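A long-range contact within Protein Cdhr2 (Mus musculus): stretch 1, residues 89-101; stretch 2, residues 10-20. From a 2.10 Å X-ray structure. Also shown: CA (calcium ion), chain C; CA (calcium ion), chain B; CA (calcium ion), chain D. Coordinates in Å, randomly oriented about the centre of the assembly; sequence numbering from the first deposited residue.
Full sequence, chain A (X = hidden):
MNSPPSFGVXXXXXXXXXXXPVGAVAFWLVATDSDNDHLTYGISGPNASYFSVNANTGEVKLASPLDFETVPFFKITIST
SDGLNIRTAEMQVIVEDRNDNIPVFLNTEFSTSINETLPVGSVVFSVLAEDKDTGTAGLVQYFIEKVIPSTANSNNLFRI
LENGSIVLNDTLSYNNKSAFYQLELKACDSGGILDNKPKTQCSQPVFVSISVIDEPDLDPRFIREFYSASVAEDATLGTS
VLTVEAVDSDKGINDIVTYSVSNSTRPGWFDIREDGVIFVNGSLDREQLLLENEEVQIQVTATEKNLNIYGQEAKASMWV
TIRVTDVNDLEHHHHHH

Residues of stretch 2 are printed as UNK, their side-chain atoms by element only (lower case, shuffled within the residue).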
# COMPACT_ATOMS: atom_id res chain seq x y z
N ALA A 89 -44.94 -15.28 32.34
CA ALA A 89 -43.52 -15.00 32.48
C ALA A 89 -43.05 -14.18 31.27
O ALA A 89 -43.61 -14.27 30.17
CB ALA A 89 -42.74 -16.30 32.59
N GLU A 90 -42.03 -13.37 31.50
CA GLU A 90 -41.35 -12.67 30.41
C GLU A 90 -40.30 -13.57 29.79
O GLU A 90 -39.72 -14.42 30.45
CB GLU A 90 -40.74 -11.36 30.88
CG GLU A 90 -41.81 -10.37 31.31
CD GLU A 90 -41.24 -9.05 31.78
OE1 GLU A 90 -40.12 -9.03 32.34
OE2 GLU A 90 -41.93 -8.02 31.60
N MET A 91 -40.10 -13.38 28.49
CA MET A 91 -39.15 -14.14 27.69
C MET A 91 -38.46 -13.11 26.86
O MET A 91 -39.10 -12.20 26.31
CB MET A 91 -39.93 -15.06 26.76
CG MET A 91 -39.13 -16.04 25.94
SD MET A 91 -39.35 -17.71 26.60
CE MET A 91 -37.66 -18.31 26.66
N GLN A 92 -37.16 -13.23 26.74
CA GLN A 92 -36.43 -12.40 25.82
C GLN A 92 -36.22 -13.08 24.44
O GLN A 92 -35.92 -14.26 24.37
CB GLN A 92 -35.10 -12.02 26.42
CG GLN A 92 -34.45 -10.87 25.66
CD GLN A 92 -33.12 -10.49 26.26
OE1 GLN A 92 -32.30 -11.36 26.60
NE2 GLN A 92 -32.88 -9.18 26.36
N VAL A 93 -36.35 -12.27 23.38
CA VAL A 93 -36.05 -12.67 22.03
C VAL A 93 -34.73 -12.02 21.59
O VAL A 93 -34.66 -10.81 21.51
CB VAL A 93 -37.21 -12.33 21.07
CG1 VAL A 93 -36.90 -12.81 19.68
CG2 VAL A 93 -38.49 -12.96 21.56
N ILE A 94 -33.67 -12.83 21.39
CA ILE A 94 -32.46 -12.39 20.74
C ILE A 94 -32.66 -12.58 19.22
O ILE A 94 -32.94 -13.69 18.76
CB ILE A 94 -31.23 -13.16 21.26
CG1 ILE A 94 -31.11 -13.11 22.80
CG2 ILE A 94 -29.93 -12.66 20.64
CD1 ILE A 94 -31.22 -11.70 23.37
N VAL A 95 -32.55 -11.50 18.45
CA VAL A 95 -32.55 -11.58 16.98
C VAL A 95 -31.11 -11.69 16.51
O VAL A 95 -30.29 -10.85 16.86
CB VAL A 95 -33.25 -10.37 16.34
CG1 VAL A 95 -33.31 -10.49 14.82
CG2 VAL A 95 -34.68 -10.26 16.85
N GLU A 96 -30.78 -12.74 15.77
CA GLU A 96 -29.43 -12.89 15.22
C GLU A 96 -29.27 -12.23 13.84
O GLU A 96 -30.13 -12.37 12.93
CB GLU A 96 -29.05 -14.36 15.06
CG GLU A 96 -28.72 -15.07 16.35
CD GLU A 96 -28.04 -16.42 16.12
OE1 GLU A 96 -28.37 -17.10 15.11
OE2 GLU A 96 -27.18 -16.79 16.97
N ASP A 97 -28.13 -11.58 13.68
CA ASP A 97 -27.76 -10.92 12.46
C ASP A 97 -27.59 -11.96 11.34
O ASP A 97 -27.02 -13.06 11.58
CB ASP A 97 -26.43 -10.12 12.63
CG ASP A 97 -26.16 -9.15 11.46
OD1 ASP A 97 -27.12 -8.75 10.73
OD2 ASP A 97 -24.97 -8.82 11.24
N ARG A 98 -28.11 -11.62 10.16
CA ARG A 98 -27.78 -12.42 8.92
C ARG A 98 -27.34 -11.44 7.80
O ARG A 98 -27.63 -10.18 7.86
CB ARG A 98 -28.96 -13.26 8.51
CG ARG A 98 -29.32 -14.37 9.49
CD ARG A 98 -28.44 -15.57 9.24
NE ARG A 98 -28.67 -16.65 10.18
CZ ARG A 98 -28.11 -16.77 11.38
NH1 ARG A 98 -28.39 -17.82 12.11
NH2 ARG A 98 -27.29 -15.85 11.86
N ASN A 99 -26.62 -11.95 6.80
CA ASN A 99 -26.11 -11.11 5.75
C ASN A 99 -27.19 -10.75 4.70
O ASN A 99 -27.19 -11.31 3.57
CB ASN A 99 -24.91 -11.73 5.08
CG ASN A 99 -24.15 -10.77 4.26
OD1 ASN A 99 -24.40 -9.56 4.28
ND2 ASN A 99 -23.23 -11.28 3.49
N ASP A 100 -28.08 -9.82 5.09
CA ASP A 100 -29.14 -9.32 4.21
C ASP A 100 -28.86 -7.89 3.78
O ASP A 100 -29.72 -7.31 3.16
CB ASP A 100 -30.52 -9.37 4.92
CG ASP A 100 -30.51 -8.56 6.28
OD1 ASP A 100 -29.44 -8.20 6.80
OD2 ASP A 100 -31.58 -8.24 6.80
N ASN A 101 -27.72 -7.27 4.14
CA ASN A 101 -27.46 -5.94 3.54
C ASN A 101 -26.27 -5.95 2.59
O ASN A 101 -25.39 -6.81 2.75
CB ASN A 101 -27.31 -4.85 4.58
CG ASN A 101 -28.61 -4.48 5.23
OD1 ASN A 101 -29.43 -3.76 4.64
ND2 ASN A 101 -28.84 -4.97 6.42
N UNK A 10 -34.58 -24.93 30.94
CA UNK A 10 -35.34 -23.90 30.28
C UNK A 10 -34.57 -22.58 30.37
O UNK A 10 -34.36 -22.04 31.47
c UNK A 10 -37.76 -24.71 30.50
c UNK A 10 -36.69 -23.73 30.97
n UNK A 10 -39.02 -24.41 30.91
o UNK A 10 -37.51 -25.71 29.78
N UNK A 11 -34.15 -22.05 29.23
CA UNK A 11 -33.52 -20.73 29.16
C UNK A 11 -34.59 -19.68 29.32
O UNK A 11 -35.78 -19.94 29.01
c UNK A 11 -31.79 -21.48 27.40
s UNK A 11 -30.32 -21.39 28.44
c UNK A 11 -32.87 -20.50 27.79
c UNK A 11 -30.56 -22.86 29.36
N UNK A 12 -34.18 -18.49 29.73
CA UNK A 12 -35.10 -17.34 29.81
C UNK A 12 -35.29 -16.61 28.47
O UNK A 12 -36.01 -15.63 28.39
o UNK A 12 -33.29 -15.77 30.21
c UNK A 12 -34.53 -16.27 30.76
c UNK A 12 -34.25 -16.87 32.15
N UNK A 13 -34.60 -17.06 27.42
CA UNK A 13 -34.60 -16.38 26.15
C UNK A 13 -34.80 -17.34 25.01
O UNK A 13 -34.62 -18.54 25.16
c UNK A 13 -30.92 -15.32 26.61
c UNK A 13 -31.99 -16.28 26.10
c UNK A 13 -31.53 -16.96 24.81
c UNK A 13 -33.33 -15.56 25.93
N UNK A 14 -35.22 -16.79 23.88
CA UNK A 14 -35.28 -17.52 22.64
C UNK A 14 -34.53 -16.75 21.53
O UNK A 14 -34.66 -15.51 21.41
c UNK A 14 -36.76 -17.78 22.32
c UNK A 14 -37.43 -16.59 21.65
c UNK A 14 -36.89 -19.03 21.51
N UNK A 15 -33.77 -17.46 20.71
CA UNK A 15 -32.92 -16.85 19.71
C UNK A 15 -33.48 -17.17 18.34
O UNK A 15 -33.60 -18.35 18.02
c UNK A 15 -30.57 -16.80 18.78
o UNK A 15 -30.93 -17.17 21.07
c UNK A 15 -31.48 -17.44 19.79
N UNK A 16 -33.83 -16.15 17.56
CA UNK A 16 -34.31 -16.35 16.18
C UNK A 16 -33.38 -15.70 15.14
O UNK A 16 -32.94 -14.59 15.35
c UNK A 16 -36.74 -16.41 16.98
c UNK A 16 -35.72 -15.75 16.03
c UNK A 16 -38.06 -15.64 17.04
c UNK A 16 -37.00 -17.85 16.58
N UNK A 17 -33.11 -16.35 14.02
CA UNK A 17 -32.45 -15.61 12.95
C UNK A 17 -33.41 -14.55 12.27
O UNK A 17 -34.60 -14.83 12.06
c UNK A 17 -32.08 -16.69 11.94
c UNK A 17 -33.02 -17.84 12.19
c UNK A 17 -33.68 -17.63 13.53
N UNK A 18 -32.84 -13.39 11.94
CA UNK A 18 -33.56 -12.28 11.36
C UNK A 18 -34.16 -12.60 9.98
O UNK A 18 -35.06 -11.97 9.58
c UNK A 18 -31.07 -9.55 10.01
c UNK A 18 -31.58 -10.95 10.26
o UNK A 18 -29.86 -9.38 9.71
o UNK A 18 -31.88 -8.56 10.05
c UNK A 18 -32.69 -11.02 11.32
N UNK A 19 -33.67 -13.62 9.29
CA UNK A 19 -34.27 -14.06 8.00
C UNK A 19 -35.38 -15.09 8.17
O UNK A 19 -35.82 -15.67 7.18
o UNK A 19 -31.41 -16.22 7.13
c UNK A 19 -32.40 -15.72 7.70
c UNK A 19 -33.19 -14.61 7.06
o UNK A 19 -32.80 -16.13 8.80
N UNK A 20 -35.86 -15.31 9.40
CA UNK A 20 -37.04 -16.14 9.65
C UNK A 20 -38.22 -15.51 8.93
O UNK A 20 -38.53 -14.36 9.18
c UNK A 20 -37.38 -16.30 11.11
c UNK A 20 -38.48 -17.31 11.49
c UNK A 20 -38.79 -17.18 12.97
c UNK A 20 -38.07 -18.77 11.20
CA CA C . -28.31 -8.07 8.86
CA CA B . -32.10 -6.85 8.40
CA CA D . -23.65 -7.37 4.19
O HOH W 1 -33.36 -10.97 6.75
O HOH W 2 -30.09 -18.16 8.10
O HOH W 3 -32.08 -5.16 6.61

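Position 10 carries two side-chain carbons, the second bearing one oxygen and one nitrogen, and lies beyond contact with stretch 1: Asn 10. Position 11 has an unbranched chain of two carbons, a sulfur and a carbon: Met 11. Its CA-to-CB bond points sideways, and its side chain comes no nearer than 5.4 Å to stretch 1, but Met 11 O lies 3.4 Å from Met 91 CE.

At position 12 one carbon carries an oxygen and a carbon, which defines threonine. Here too the backbone makes the contact: Gln 92 N donates to Thr 12 O at 3.1 Å, opening the ladder.

Position 13 has four carbons forked at the second, with CB 4.0 Å from Gln 92 CB. This is Leu 13, whose CD1 comes within 4.4 Å of Ile 94 CG1 on the face those residues share. Position 14 has one carbon carrying two more, the compact branch of Val 14. On the other, buried face its CG1 packs 3.8 Å from Val 93 CG2, while its N donates to Gln 92 O at 2.7 Å.

Position 15 again has a carbon bearing one oxygen and one carbon: Thr 15. Beta-branching suits a strand, and its methyl CG2 lies 3.5 Å from Glu 96 CG on the partly exposed face. Position 16, four carbons forked at the second, is Leu 16; its CD1 meets Val 93 CG1 at 4.0 Å in the apolar layer.

Position 17 closes three carbons onto its own nitrogen, so it is Pro 17. Lacking an N-H costs no ladder bond, because the neighbouring residues supply the pairing; its CB lies over one face of the Arg 98 guanidinium, 3.8 Å from NE.

Position 18 has three carbons, the third carrying two oxygens: Glu 18. Its two carboxylate oxygens let one group bind two ions: Glu 18 OE2 binds calcium C at 2.2 Å and Glu 18 OE1 binds calcium B at 2.4 Å. Glu 18 OE2 also accepts from Arg 98 N at 2.9 Å.

Position 19 has two carbons, the second with two oxygens: Asp 19. Water 2 donates to Asp 19 OD2, its O 2.5 Å from that atom, and accepts from Arg 98 NE, 2.9 Å from the same water O. Position 20, four carbons forked at the second, is Leu 20, out of reach; its N bonds to Pro 17 O at 3.0 Å, closing a type I turn.

The contact is thus a parallel ladder, from Gln 92 N to Glu 18 N, ending at a calcium site. There Asp 97 OD1 and Asp 100 OD1 join Glu 18 OE2 around calcium C, whose positive charge lets these acidic oxygens crowd together.

Stretch 2, residues 10-20: NMTLVTLPEDL
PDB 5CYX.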